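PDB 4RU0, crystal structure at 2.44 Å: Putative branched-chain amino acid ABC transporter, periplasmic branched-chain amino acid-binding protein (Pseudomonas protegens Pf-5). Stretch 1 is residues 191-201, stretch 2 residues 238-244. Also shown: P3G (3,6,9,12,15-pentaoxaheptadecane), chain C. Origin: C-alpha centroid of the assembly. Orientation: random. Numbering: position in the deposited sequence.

Stretch 1 (191-201) AYGRETLGPLK
Stretch 2, residues 238-244: VFLRTWG

Arg-241 (phi/psi -122/59), which ends the strand entering the stretch at Val-238, carries most of the polar contact; 242-244 is loop. Its CA-to-CB bond points toward stretch 1, and the side chain (chi1 m, chi2 t, chi3 p, chi4 -116°) turns its N-H groups to a carbonyl oxygen of the first helix: NH2 donates to Tyr-192 O at 2.8 Å (N-H...O 148°), and NH1 makes a weak second bond to the same Tyr-192 O at 3.2 Å (131°). Arg-241 NH2 also lies 3.2 Å from Gly-193 O and 3.1 Å from Thr-196 OG1 (chi1 p). Backbone approach is closest here, Gly-193 CA to Arg-241 CA 6.1 Å.

The cationic guanidinium lies against the electron-rich Tyr-192 ring, Arg-241 CZ 4.6 Å from its centroid and 24° off the normal, a cation-pi geometry; Thr-196 CG2 covers the opposite face. Tyr-192 (chi1 t, chi2 78°) donates from OH to Thr-242 O at 2.9 Å.

Outward, packing is apolar, carbon against carbon. Tyr-192 CE2 meets Trp-243 CB at 3.9 Å; Trp-243 (chi1 t, chi2 79°) points CA-to-CB toward stretch 1, but its end leads away. P3G O6 lies over a face of both rings. Beyond the type I turn 194-197 (Leu-197 N to Arg-194 O, 3.1 Å), helix 197-201 brings Leu-200 (m, t) to the Phe-239 ring edge (chi1 t, chi2 12°), Leu-200 CD1 to Phe-239 CD2, 4.0 Å. Both sides summed, 370 Å² is buried.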

ATOM      1  N   ALA A 191       2.160  -9.536  13.203  1.00 23.96           N
ATOM      2  CA  ALA A 191       1.907 -10.202  11.930  1.00 32.15           C
ATOM      3  C   ALA A 191       2.516  -9.383  10.804  1.00 37.88           C
ATOM      4  O   ALA A 191       3.113  -9.932   9.876  1.00 33.60           O
ATOM      5  CB  ALA A 191       0.416 -10.397  11.700  1.00 26.51           C
ATOM      6  N   TYR A 192       2.370  -8.066  10.906  1.00 33.13           N
ATOM      7  CA  TYR A 192       2.980  -7.138   9.958  1.00 33.90           C
ATOM      8  C   TYR A 192       4.493  -7.320   9.858  1.00 19.36           C
ATOM      9  O   TYR A 192       5.042  -7.300   8.762  1.00 21.29           O
ATOM     10  CB  TYR A 192       2.651  -5.694  10.347  1.00 22.92           C
ATOM     11  CG  TYR A 192       3.666  -4.676   9.883  1.00 25.50           C
ATOM     12  CD1 TYR A 192       3.694  -4.242   8.562  1.00 23.46           C
ATOM     13  CD2 TYR A 192       4.584  -4.136  10.769  1.00 21.10           C
ATOM     14  CE1 TYR A 192       4.619  -3.303   8.140  1.00 22.19           C
ATOM     15  CE2 TYR A 192       5.507  -3.199  10.361  1.00 23.08           C
ATOM     16  CZ  TYR A 192       5.523  -2.786   9.046  1.00 30.53           C
ATOM     17  OH  TYR A 192       6.449  -1.855   8.646  1.00 21.33           O
ATOM     18  N   GLY A 193       5.159  -7.491  10.995  1.00 18.54           N
ATOM     19  CA  GLY A 193       6.609  -7.583  11.006  1.00 16.76           C
ATOM     20  C   GLY A 193       7.127  -8.960  10.626  1.00 21.49           C
ATOM     21  O   GLY A 193       8.213  -9.095  10.061  1.00 18.02           O
ATOM     22  N   ARG A 194       6.341  -9.985  10.933  1.00 17.22           N
ATOM     23  CA  ARG A 194       6.731 -11.362  10.666  1.00 23.43           C
ATOM     24  C   ARG A 194       6.448 -11.802   9.223  1.00 25.59           C
ATOM     25  O   ARG A 194       6.917 -12.863   8.803  1.00 27.38           O
ATOM     26  CB  ARG A 194       6.020 -12.306  11.644  1.00 22.45           C
ATOM     27  CG  ARG A 194       6.415 -12.132  13.109  1.00 19.37           C
ATOM     28  CD  ARG A 194       5.572 -13.049  13.993  1.00 21.76           C
ATOM     29  NE  ARG A 194       5.757 -12.781  15.416  1.00 49.89           N
ATOM     30  CZ  ARG A 194       5.487 -13.655  16.385  1.00 56.42           C
ATOM     31  NH1 ARG A 194       5.028 -14.867  16.088  1.00 56.76           N
ATOM     32  NH2 ARG A 194       5.687 -13.321  17.654  1.00 52.33           N
ATOM     33  N   GLU A 195       5.700 -10.994   8.469  1.00 18.10           N
ATOM     34  CA  GLU A 195       5.272 -11.381   7.122  1.00 19.08           C
ATOM     35  C   GLU A 195       6.438 -11.646   6.189  1.00 27.32           C
ATOM     36  O   GLU A 195       6.340 -12.497   5.312  1.00 29.94           O
ATOM     37  CB  GLU A 195       4.368 -10.308   6.488  1.00 27.35           C
ATOM     38  CG  GLU A 195       2.875 -10.534   6.675  1.00 42.34           C
ATOM     39  CD  GLU A 195       2.422 -11.935   6.274  1.00 44.87           C
ATOM     40  OE1 GLU A 195       2.334 -12.226   5.061  1.00 42.26           O
ATOM     41  OE2 GLU A 195       2.146 -12.746   7.181  1.00 52.51           O
ATOM     42  N   THR A 196       7.541 -10.925   6.379  1.00 16.39           N
ATOM     43  CA  THR A 196       8.669 -11.031   5.459  1.00 15.68           C
ATOM     44  C   THR A 196       9.637 -12.152   5.830  1.00 15.29           C
ATOM     45  O   THR A 196      10.651 -12.333   5.159  1.00 17.87           O
ATOM     46  CB  THR A 196       9.457  -9.705   5.369  1.00 14.65           C
ATOM     47  OG1 THR A 196       9.691  -9.186   6.683  1.00 15.70           O
ATOM     48  CG2 THR A 196       8.698  -8.685   4.544  1.00 15.78           C
ATOM     49  N   LEU A 197       9.328 -12.904   6.884  1.00 15.80           N
ATOM     50  CA  LEU A 197      10.190 -14.015   7.303  1.00 20.86           C
ATOM     51  C   LEU A 197      10.338 -15.068   6.209  1.00 21.82           C
ATOM     52  O   LEU A 197      11.453 -15.447   5.849  1.00 17.38           O
ATOM     53  CB  LEU A 197       9.650 -14.669   8.577  1.00 17.29           C
ATOM     54  CG  LEU A 197       9.866 -13.855   9.851  1.00 16.46           C
ATOM     55  CD1 LEU A 197       9.098 -14.464  11.011  1.00 18.13           C
ATOM     56  CD2 LEU A 197      11.352 -13.738  10.184  1.00 15.60           C
ATOM     57  N   GLY A 198       9.212 -15.539   5.685  1.00 26.18           N
ATOM     58  CA  GLY A 198       9.220 -16.497   4.593  1.00 20.80           C
ATOM     59  C   GLY A 198      10.030 -16.081   3.376  1.00 21.87           C
ATOM     60  O   GLY A 198      11.012 -16.746   3.023  1.00 22.74           O
ATOM     61  N   PRO A 199       9.633 -14.975   2.725  1.00 22.65           N
ATOM     62  CA  PRO A 199      10.307 -14.586   1.479  1.00 19.73           C
ATOM     63  C   PRO A 199      11.790 -14.256   1.666  1.00 19.00           C
ATOM     64  O   PRO A 199      12.597 -14.588   0.793  1.00 20.88           O
ATOM     65  CB  PRO A 199       9.519 -13.349   1.021  1.00 19.72           C
ATOM     66  CG  PRO A 199       8.825 -12.853   2.230  1.00 19.62           C
ATOM     67  CD  PRO A 199       8.533 -14.059   3.073  1.00 19.37           C
ATOM     68  N   LEU A 200      12.154 -13.632   2.779  1.00 17.24           N
ATOM     69  CA  LEU A 200      13.558 -13.289   3.007  1.00 31.56           C
ATOM     70  C   LEU A 200      14.408 -14.539   3.181  1.00 16.35           C
ATOM     71  O   LEU A 200      15.561 -14.570   2.760  1.00 23.25           O
ATOM     72  CB  LEU A 200      13.707 -12.365   4.218  1.00 13.95           C
ATOM     73  CG  LEU A 200      13.330 -10.917   3.869  1.00 26.87           C
ATOM     74  CD1 LEU A 200      13.392 -10.002   5.080  1.00 12.50           C
ATOM     75  CD2 LEU A 200      14.217 -10.392   2.752  1.00 13.79           C
ATOM     76  N   LYS A 201      13.834 -15.576   3.780  1.00 24.87           N
ATOM     77  CA  LYS A 201      14.546 -16.837   3.942  1.00 22.08           C
ATOM     78  C   LYS A 201      14.791 -17.493   2.581  1.00 28.69           C
ATOM     79  O   LYS A 201      15.888 -17.991   2.306  1.00 30.50           O
ATOM     80  CB  LYS A 201      13.766 -17.782   4.853  1.00 25.86           C
ATOM     81  CG  LYS A 201      14.442 -19.124   5.053  1.00 33.18           C
ATOM     82  CD  LYS A 201      13.604 -20.037   5.937  1.00 43.26           C
ATOM     83  CE  LYS A 201      12.394 -20.558   5.193  1.00 50.31           C
ATOM     84  NZ  LYS A 201      11.579 -21.471   6.037  1.00 58.26           N
ATOM     85  N   VAL A 238      20.187  -2.483   6.608  1.00 12.88           N
ATOM     86  CA  VAL A 238      19.088  -2.780   7.517  1.00 10.66           C
ATOM     87  C   VAL A 238      17.743  -2.528   6.840  1.00 17.83           C
ATOM     88  O   VAL A 238      17.459  -1.425   6.362  1.00 23.06           O
ATOM     89  CB  VAL A 238      19.165  -1.950   8.815  1.00 19.42           C
ATOM     90  CG1 VAL A 238      17.897  -2.148   9.648  1.00 10.68           C
ATOM     91  CG2 VAL A 238      20.395  -2.346   9.624  1.00 16.12           C
ATOM     92  N   PHE A 239      16.939  -3.581   6.775  1.00 15.71           N
ATOM     93  CA  PHE A 239      15.566  -3.516   6.306  1.00 11.48           C
ATOM     94  C   PHE A 239      14.694  -3.171   7.518  1.00 27.67           C
ATOM     95  O   PHE A 239      14.467  -4.013   8.386  1.00 16.55           O
ATOM     96  CB  PHE A 239      15.161  -4.854   5.679  1.00 11.84           C
ATOM     97  CG  PHE A 239      13.849  -4.827   4.929  1.00 19.93           C
ATOM     98  CD1 PHE A 239      13.218  -3.628   4.618  1.00 18.51           C
ATOM     99  CD2 PHE A 239      13.250  -6.014   4.535  1.00 13.61           C
ATOM    100  CE1 PHE A 239      12.007  -3.616   3.926  1.00 14.81           C
ATOM    101  CE2 PHE A 239      12.045  -6.009   3.842  1.00 22.46           C
ATOM    102  CZ  PHE A 239      11.422  -4.802   3.537  1.00 15.47           C
ATOM    103  N   LEU A 240      14.225  -1.929   7.588  1.00 12.03           N
ATOM    104  CA  LEU A 240      13.526  -1.461   8.775  1.00 20.84           C
ATOM    105  C   LEU A 240      12.021  -1.647   8.650  1.00 17.24           C
ATOM    106  O   LEU A 240      11.351  -0.896   7.942  1.00 16.35           O
ATOM    107  CB  LEU A 240      13.844   0.008   9.041  1.00 13.08           C
ATOM    108  CG  LEU A 240      13.269   0.547  10.346  1.00 13.82           C
ATOM    109  CD1 LEU A 240      13.869  -0.203  11.520  1.00 13.22           C
ATOM    110  CD2 LEU A 240      13.494   2.047  10.478  1.00 15.11           C
ATOM    111  N   ARG A 241      11.480  -2.583   9.405  1.00 18.53           N
ATOM    112  CA  ARG A 241      10.077  -2.921   9.306  1.00 26.82           C
ATOM    113  C   ARG A 241       9.466  -2.730  10.669  1.00 25.05           C
ATOM    114  O   ARG A 241       8.923  -3.607  11.267  1.00 22.46           O
ATOM    115  CB  ARG A 241       9.906  -4.350   8.822  1.00 14.03           C
ATOM    116  CG  ARG A 241      10.589  -4.636   7.503  1.00 20.17           C
ATOM    117  CD  ARG A 241      10.000  -5.831   6.788  1.00 14.58           C
ATOM    118  NE  ARG A 241       8.674  -5.499   6.356  1.00 21.03           N
ATOM    119  CZ  ARG A 241       7.569  -6.080   6.778  1.00 16.95           C
ATOM    120  NH1 ARG A 241       6.415  -5.649   6.336  1.00 20.03           N
ATOM    121  NH2 ARG A 241       7.617  -7.076   7.616  1.00 17.78           N
ATOM    122  N   THR A 242       9.587  -1.509  11.125  1.00 27.55           N
ATOM    123  CA  THR A 242       8.942  -1.044  12.340  1.00 21.75           C
ATOM    124  C   THR A 242       7.654  -0.319  11.970  1.00 30.11           C
ATOM    125  O   THR A 242       7.327  -0.176  10.792  1.00 30.16           O
ATOM    126  CB  THR A 242       9.859  -0.089  13.133  1.00 16.52           C
ATOM    127  OG1 THR A 242      10.375   0.913  12.242  1.00 23.11           O
ATOM    128  CG2 THR A 242      11.016  -0.849  13.750  1.00 15.51           C
ATOM    129  N   TRP A 243       6.927   0.139  12.978  1.00 31.12           N
ATOM    130  CA  TRP A 243       5.687   0.863  12.750  1.00 21.28           C
ATOM    131  C   TRP A 243       5.403   1.781  13.929  1.00 29.94           C
ATOM    132  O   TRP A 243       5.696   1.443  15.077  1.00 28.90           O
ATOM    133  CB  TRP A 243       4.531  -0.115  12.527  1.00 29.73           C
ATOM    134  CG  TRP A 243       3.191   0.524  12.617  1.00 45.99           C
ATOM    135  CD1 TRP A 243       2.567   1.269  11.656  1.00 38.28           C
ATOM    136  CD2 TRP A 243       2.302   0.481  13.737  1.00 34.38           C
ATOM    137  NE1 TRP A 243       1.340   1.692  12.113  1.00 43.44           N
ATOM    138  CE2 TRP A 243       1.155   1.222  13.389  1.00 51.53           C
ATOM    139  CE3 TRP A 243       2.365  -0.113  15.000  1.00 46.91           C
ATOM    140  CZ2 TRP A 243       0.076   1.386  14.262  1.00 56.76           C
ATOM    141  CZ3 TRP A 243       1.293   0.049  15.867  1.00 56.60           C
ATOM    142  CH2 TRP A 243       0.165   0.792  15.494  1.00 60.25           C
ATOM    143  N   GLY A 244       4.853   2.954  13.639  1.00 33.04           N
ATOM    144  CA  GLY A 244       4.549   3.924  14.669  1.00 27.13           C
ATOM    145  C   GLY A 244       5.780   4.382  15.425  1.00 41.55           C
ATOM    146  O   GLY A 244       6.755   4.834  14.827  1.00 42.40           O
TER
HETATM  147  O3  P3G C 501      -3.881   4.248   6.283  1.00 49.42           O
HETATM  148  C7  P3G C 501      -3.858   2.918   5.795  1.00 46.71           C
HETATM  149  C8  P3G C 501      -3.982   1.959   6.964  1.00 47.90           C
HETATM  150  O4  P3G C 501      -3.383   0.723   6.601  1.00 43.02           O
HETATM  151  C9  P3G C 501      -2.688   0.139   7.687  1.00 36.19           C
HETATM  152  C10 P3G C 501      -1.366  -0.378   7.165  1.00 39.48           C
HETATM  153  O5  P3G C 501      -0.975  -1.505   7.927  1.00 40.72           O
HETATM  154  C11 P3G C 501       0.359  -1.388   8.379  1.00 38.41           C
HETATM  155  C12 P3G C 501       0.620  -2.447   9.433  1.00 38.05           C
HETATM  156  O6  P3G C 501       1.175  -1.839  10.584  1.00 38.26           O
HETATM  157  C13 P3G C 501       1.130  -2.689  11.707  1.00 46.25           C
HETATM  158  C14 P3G C 501      -0.030  -2.282  12.579  1.00 49.62           C
HETATM  159  O7  P3G C 501      -0.309  -3.323  13.502  1.00 58.17           O